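Local coordinates for putative flagellar protein FliS (Parabacteroides merdae ATCC 43184, PDB 4YOK), which is of unknown function but pairs a transthyretin-like (prealbumin-like) N-terminal domain with a second beta domain of the DUF3823 family, at residues V98-S110 / V185-P199. Numbering follows the deposited sequence.
Sequences VTPYFMISNEQLS and VGVLANGADQAIYSP
Val185 opens the contact with its two methyls parted. CG1 meets Leu109 CD2 at 3.7 Å, and CG2 lies against CG2 of Ile104. Two residues on, Val187 does the same. Its CG2 packs 3.7 Å from Ile104 CD1, the two side chains running past each other in opposite directions, while CG1 is directed at the Phe102 ring, which crosses it at about a right angle. Ala189 CB sits between two aromatic rings: it lies in the plane of the Phe102 ring at its edge, 3.8 Å from CE2, and obliquely against Tyr101. A type II turn from Ala189 to Ala192 then reverses the chain, and Ala192 CB touches CE2 of the same tyrosine.

On the returning strand, Ile196 reaches the Phe102 backbone, its CG2 3.5 Å from Phe102 O. With CG1 anti to the backbone N (chi1 -166°), its CD1 extends to Met103 SE and Pro100 CB. Ile104 CD1 rests over the backbone of this strand, 3.6 Å from Tyr197 C. Ser198 turns its CB to the Glu107 carboxylate, while its OG accepts Val185 N at 3.0 Å and donates to Pro199 O. Replacing the serine by an alanine removes OG and would probably leave Val185 N and Pro199 O without the link it makes between them. Pro199 CD lies 3.5 Å from Glu107 OE2.

The packing is face to face between two sheets of a beta sandwich, consistent with the E-set clan. Strands 102-105 and 185-189 run nearly antiparallel (164°), their axes 8.2 Å apart. Phe102 also reaches Ile122 of strand 115-124 and Ile131 of strand 131-139, and Pro100 and Met103 touch Tyr18 of strand 9-18 in the N-terminal domain.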
loop_
_atom_site.group_PDB
_atom_site.type_symbol
_atom_site.label_atom_id
_atom_site.label_comp_id
_atom_site.label_asym_id
_atom_site.label_seq_id
_atom_site.Cartn_x
_atom_site.Cartn_y
_atom_site.Cartn_z
ATOM N N VAL A 98 -8.782 -4.395 7.473
ATOM C CA VAL A 98 -8.505 -5.573 6.638
ATOM C C VAL A 98 -7.523 -6.500 7.380
ATOM O O VAL A 98 -7.013 -6.131 8.449
ATOM C CB VAL A 98 -7.971 -5.164 5.246
ATOM C CG1 VAL A 98 -9.001 -4.298 4.496
ATOM C CG2 VAL A 98 -6.593 -4.465 5.352
ATOM N N THR A 99 -7.264 -7.700 6.820
ATOM C CA THR A 99 -6.311 -8.633 7.436
ATOM C C THR A 99 -5.146 -8.847 6.476
ATOM O O THR A 99 -5.257 -9.691 5.579
ATOM C CB THR A 99 -6.953 -9.964 7.840
ATOM O OG1 THR A 99 -8.143 -9.688 8.584
ATOM C CG2 THR A 99 -5.983 -10.833 8.670
ATOM N N PRO A 100 -4.050 -8.074 6.631
ATOM C CA PRO A 100 -2.891 -8.255 5.732
ATOM C C PRO A 100 -2.257 -9.628 5.904
ATOM O O PRO A 100 -2.343 -10.194 6.992
ATOM C CB PRO A 100 -1.909 -7.153 6.166
ATOM C CG PRO A 100 -2.705 -6.208 7.046
ATOM C CD PRO A 100 -3.802 -7.031 7.646
ATOM N N TYR A 101 -1.596 -10.155 4.853
ATOM C CA TYR A 101 -0.876 -11.442 4.957
ATOM C C TYR A 101 0.354 -11.250 5.845
ATOM O O TYR A 101 0.632 -12.067 6.714
ATOM C CB TYR A 101 -0.443 -11.910 3.555
ATOM C CG TYR A 101 -1.610 -12.277 2.677
ATOM C CD1 TYR A 101 -2.434 -13.359 2.996
ATOM C CD2 TYR A 101 -1.940 -11.505 1.565
ATOM C CE1 TYR A 101 -3.550 -13.668 2.223
ATOM C CE2 TYR A 101 -3.022 -11.847 0.745
ATOM C CZ TYR A 101 -3.818 -12.931 1.080
ATOM O OH TYR A 101 -4.903 -13.271 0.314
ATOM N N PHE A 102 1.058 -10.133 5.625
ATOM C CA PHE A 102 2.286 -9.743 6.317
ATOM C C PHE A 102 2.300 -8.264 6.678
ATOM O O PHE A 102 1.648 -7.451 6.035
ATOM C CB PHE A 102 3.529 -10.016 5.422
ATOM C CG PHE A 102 3.690 -11.474 5.061
ATOM C CD1 PHE A 102 4.234 -12.377 5.973
ATOM C CD2 PHE A 102 3.248 -11.956 3.829
ATOM C CE1 PHE A 102 4.325 -13.742 5.664
ATOM C CE2 PHE A 102 3.358 -13.319 3.512
ATOM C CZ PHE A 102 3.870 -14.203 4.444
HETATM N N MSE A 103 3.057 -7.935 7.718
HETATM C CA MSE A 103 3.319 -6.564 8.130
HETATM C C MSE A 103 4.842 -6.396 8.190
HETATM O O MSE A 103 5.551 -7.304 8.621
HETATM C CB MSE A 103 2.650 -6.200 9.479
HETATM C CG MSE A 103 1.123 -6.112 9.409
HETATM SE SE MSE A 103 0.448 -4.571 8.351
HETATM C CE MSE A 103 0.985 -3.159 9.578
ATOM N N ILE A 104 5.322 -5.230 7.765
ATOM C CA ILE A 104 6.729 -4.847 7.807
ATOM C C ILE A 104 6.867 -3.872 8.967
ATOM O O ILE A 104 6.035 -2.976 9.099
ATOM C CB ILE A 104 7.185 -4.204 6.461
ATOM C CG1 ILE A 104 6.999 -5.161 5.269
ATOM C CG2 ILE A 104 8.636 -3.692 6.543
ATOM C CD1 ILE A 104 7.030 -4.444 3.891
ATOM N N SER A 105 7.902 -4.034 9.797
ATOM C CA SER A 105 8.139 -3.117 10.915
ATOM C C SER A 105 9.636 -2.956 11.165
ATOM O O SER A 105 10.433 -3.678 10.568
ATOM C CB SER A 105 7.454 -3.629 12.181
ATOM O OG SER A 105 8.049 -4.835 12.624
ATOM N N ASN A 106 10.009 -1.994 12.043
ATOM C CA ASN A 106 11.389 -1.720 12.474
ATOM C C ASN A 106 12.346 -1.499 11.283
ATOM O O ASN A 106 13.488 -1.949 11.319
ATOM C CB ASN A 106 11.891 -2.881 13.361
ATOM C CG ASN A 106 13.035 -2.523 14.279
ATOM O OD1 ASN A 106 13.199 -1.367 14.707
ATOM N ND2 ASN A 106 13.854 -3.520 14.594
ATOM N N GLU A 107 11.887 -0.800 10.243
ATOM C CA GLU A 107 12.698 -0.595 9.029
ATOM C C GLU A 107 13.840 0.368 9.223
ATOM O O GLU A 107 13.675 1.460 9.776
ATOM C CB GLU A 107 11.856 -0.080 7.851
ATOM C CG GLU A 107 10.634 -0.925 7.572
ATOM C CD GLU A 107 9.366 -0.365 8.186
ATOM O OE1 GLU A 107 9.456 0.311 9.233
ATOM O OE2 GLU A 107 8.275 -0.623 7.632
ATOM N N GLN A 108 15.004 -0.032 8.727
ATOM C CA GLN A 108 16.203 0.805 8.703
ATOM C C GLN A 108 16.763 0.719 7.290
ATOM O O GLN A 108 17.278 -0.332 6.891
ATOM C CB GLN A 108 17.221 0.398 9.775
ATOM C CG GLN A 108 16.931 1.050 11.140
ATOM C CD GLN A 108 17.057 2.569 11.126
ATOM O OE1 GLN A 108 16.194 3.292 11.646
ATOM N NE2 GLN A 108 18.118 3.094 10.503
ATOM N N LEU A 109 16.535 1.779 6.501
ATOM C CA LEU A 109 16.936 1.832 5.084
ATOM C C LEU A 109 18.009 2.880 4.877
ATOM O O LEU A 109 17.878 4.005 5.351
ATOM C CB LEU A 109 15.729 2.122 4.163
ATOM C CG LEU A 109 14.420 1.343 4.463
ATOM C CD1 LEU A 109 13.323 1.740 3.479
ATOM C CD2 LEU A 109 14.640 -0.200 4.413
ATOM N N SER A 110 19.065 2.520 4.152
ATOM C CA SER A 110 20.159 3.460 3.910
ATOM C C SER A 110 20.884 3.107 2.621
ATOM O O SER A 110 20.706 1.995 2.088
ATOM C CB SER A 110 21.131 3.460 5.088
ATOM O OG SER A 110 21.646 2.154 5.290
ATOM N N VAL A 185 10.645 -0.620 1.001
ATOM C CA VAL A 185 10.762 -2.070 0.867
ATOM C C VAL A 185 9.346 -2.621 0.653
ATOM O O VAL A 185 8.374 -2.003 1.111
ATOM C CB VAL A 185 11.526 -2.806 1.988
ATOM C CG1 VAL A 185 13.019 -2.448 1.959
ATOM C CG2 VAL A 185 10.916 -2.554 3.365
ATOM N N GLY A 186 9.255 -3.737 -0.057
ATOM C CA GLY A 186 7.973 -4.382 -0.335
ATOM C C GLY A 186 8.006 -5.868 -0.053
ATOM O O GLY A 186 9.061 -6.493 -0.158
ATOM N N VAL A 187 6.856 -6.436 0.337
ATOM C CA VAL A 187 6.691 -7.864 0.601
ATOM C C VAL A 187 5.409 -8.318 -0.103
ATOM O O VAL A 187 4.317 -7.805 0.171
ATOM C CB VAL A 187 6.687 -8.234 2.115
ATOM C CG1 VAL A 187 6.372 -9.722 2.319
ATOM C CG2 VAL A 187 8.024 -7.874 2.777
ATOM N N LEU A 188 5.571 -9.248 -1.035
ATOM C CA LEU A 188 4.480 -9.855 -1.792
ATOM C C LEU A 188 4.255 -11.285 -1.296
ATOM O O LEU A 188 5.191 -12.068 -1.230
ATOM C CB LEU A 188 4.816 -9.857 -3.298
ATOM C CG LEU A 188 3.786 -10.521 -4.221
ATOM C CD1 LEU A 188 2.523 -9.646 -4.356
ATOM C CD2 LEU A 188 4.398 -10.792 -5.603
ATOM N N ALA A 189 3.008 -11.611 -0.968
ATOM C CA ALA A 189 2.570 -12.930 -0.518
ATOM C C ALA A 189 2.242 -13.817 -1.706
ATOM O O ALA A 189 1.719 -13.317 -2.712
ATOM C CB ALA A 189 1.333 -12.768 0.353
ATOM N N ASN A 190 2.493 -15.144 -1.580
ATOM C CA ASN A 190 2.052 -16.133 -2.576
ATOM C C ASN A 190 0.550 -15.982 -2.787
ATOM O O ASN A 190 -0.206 -15.905 -1.802
ATOM C CB ASN A 190 2.339 -17.581 -2.064
ATOM C CG ASN A 190 3.727 -18.091 -2.317
ATOM O OD1 ASN A 190 4.594 -17.378 -2.789
ATOM N ND2 ASN A 190 3.961 -19.362 -2.017
ATOM N N GLY A 191 0.119 -15.913 -4.040
ATOM C CA GLY A 191 -1.308 -15.816 -4.348
ATOM C C GLY A 191 -1.897 -14.418 -4.338
ATOM O O GLY A 191 -3.034 -14.248 -4.769
ATOM N N ALA A 192 -1.153 -13.404 -3.875
ATOM C CA ALA A 192 -1.678 -12.028 -3.850
ATOM C C ALA A 192 -1.325 -11.288 -5.133
ATOM O O ALA A 192 -0.329 -11.606 -5.772
ATOM C CB ALA A 192 -1.125 -11.273 -2.653
ATOM N N ASP A 193 -2.115 -10.262 -5.469
ATOM C CA ASP A 193 -1.903 -9.444 -6.671
ATOM C C ASP A 193 -1.100 -8.162 -6.391
ATOM O O ASP A 193 -0.774 -7.426 -7.326
ATOM C CB ASP A 193 -3.288 -9.051 -7.243
ATOM C CG ASP A 193 -4.012 -7.925 -6.503
ATOM O OD1 ASP A 193 -3.800 -7.769 -5.264
ATOM O OD2 ASP A 193 -4.798 -7.223 -7.140
ATOM N N GLN A 194 -0.879 -7.841 -5.100
ATOM C CA GLN A 194 -0.250 -6.594 -4.674
ATOM C C GLN A 194 0.576 -6.818 -3.433
ATOM O O GLN A 194 0.205 -7.651 -2.602
ATOM C CB GLN A 194 -1.352 -5.547 -4.344
ATOM C CG GLN A 194 -1.922 -4.799 -5.569
ATOM C CD GLN A 194 -0.847 -4.011 -6.273
ATOM O OE1 GLN A 194 -0.059 -3.273 -5.653
ATOM N NE2 GLN A 194 -0.726 -4.230 -7.574
ATOM N N ALA A 195 1.674 -6.088 -3.299
ATOM C CA ALA A 195 2.528 -6.181 -2.113
ATOM C C ALA A 195 2.090 -5.192 -1.023
ATOM O O ALA A 195 1.343 -4.227 -1.289
ATOM C CB ALA A 195 3.980 -5.875 -2.512
ATOM N N ILE A 196 2.609 -5.410 0.200
ATOM C CA ILE A 196 2.539 -4.459 1.322
ATOM C C ILE A 196 3.926 -3.838 1.371
ATOM O O ILE A 196 4.909 -4.488 0.994
ATOM C CB ILE A 196 2.094 -5.091 2.674
ATOM C CG1 ILE A 196 1.702 -3.974 3.705
ATOM C CG2 ILE A 196 3.146 -6.049 3.236
ATOM C CD1 ILE A 196 0.377 -4.139 4.316
ATOM N N TYR A 197 4.009 -2.581 1.763
ATOM C CA TYR A 197 5.279 -1.874 1.784
ATOM C C TYR A 197 5.564 -1.243 3.139
ATOM O O TYR A 197 4.700 -1.155 4.015
ATOM C CB TYR A 197 5.241 -0.762 0.712
ATOM C CG TYR A 197 5.096 -1.222 -0.730
ATOM C CD1 TYR A 197 3.844 -1.483 -1.279
ATOM C CD2 TYR A 197 6.213 -1.349 -1.556
ATOM C CE1 TYR A 197 3.709 -1.889 -2.606
ATOM C CE2 TYR A 197 6.093 -1.768 -2.878
ATOM C CZ TYR A 197 4.839 -2.045 -3.394
ATOM O OH TYR A 197 4.712 -2.423 -4.693
ATOM N N SER A 198 6.783 -0.764 3.293
ATOM C CA SER A 198 7.175 0.099 4.392
ATOM C C SER A 198 6.731 1.523 4.029
ATOM O O SER A 198 6.430 1.763 2.857
ATOM C CB SER A 198 8.701 0.062 4.540
ATOM O OG SER A 198 9.352 0.668 3.429
ATOM N N PRO A 199 6.744 2.514 4.943
ATOM C CA PRO A 199 6.594 3.911 4.481
ATOM C C PRO A 199 7.764 4.266 3.558
ATOM O O PRO A 199 8.819 3.605 3.602
ATOM C CB PRO A 199 6.715 4.734 5.785
ATOM C CG PRO A 199 6.500 3.758 6.889
ATOM C CD PRO A 199 7.033 2.459 6.394
#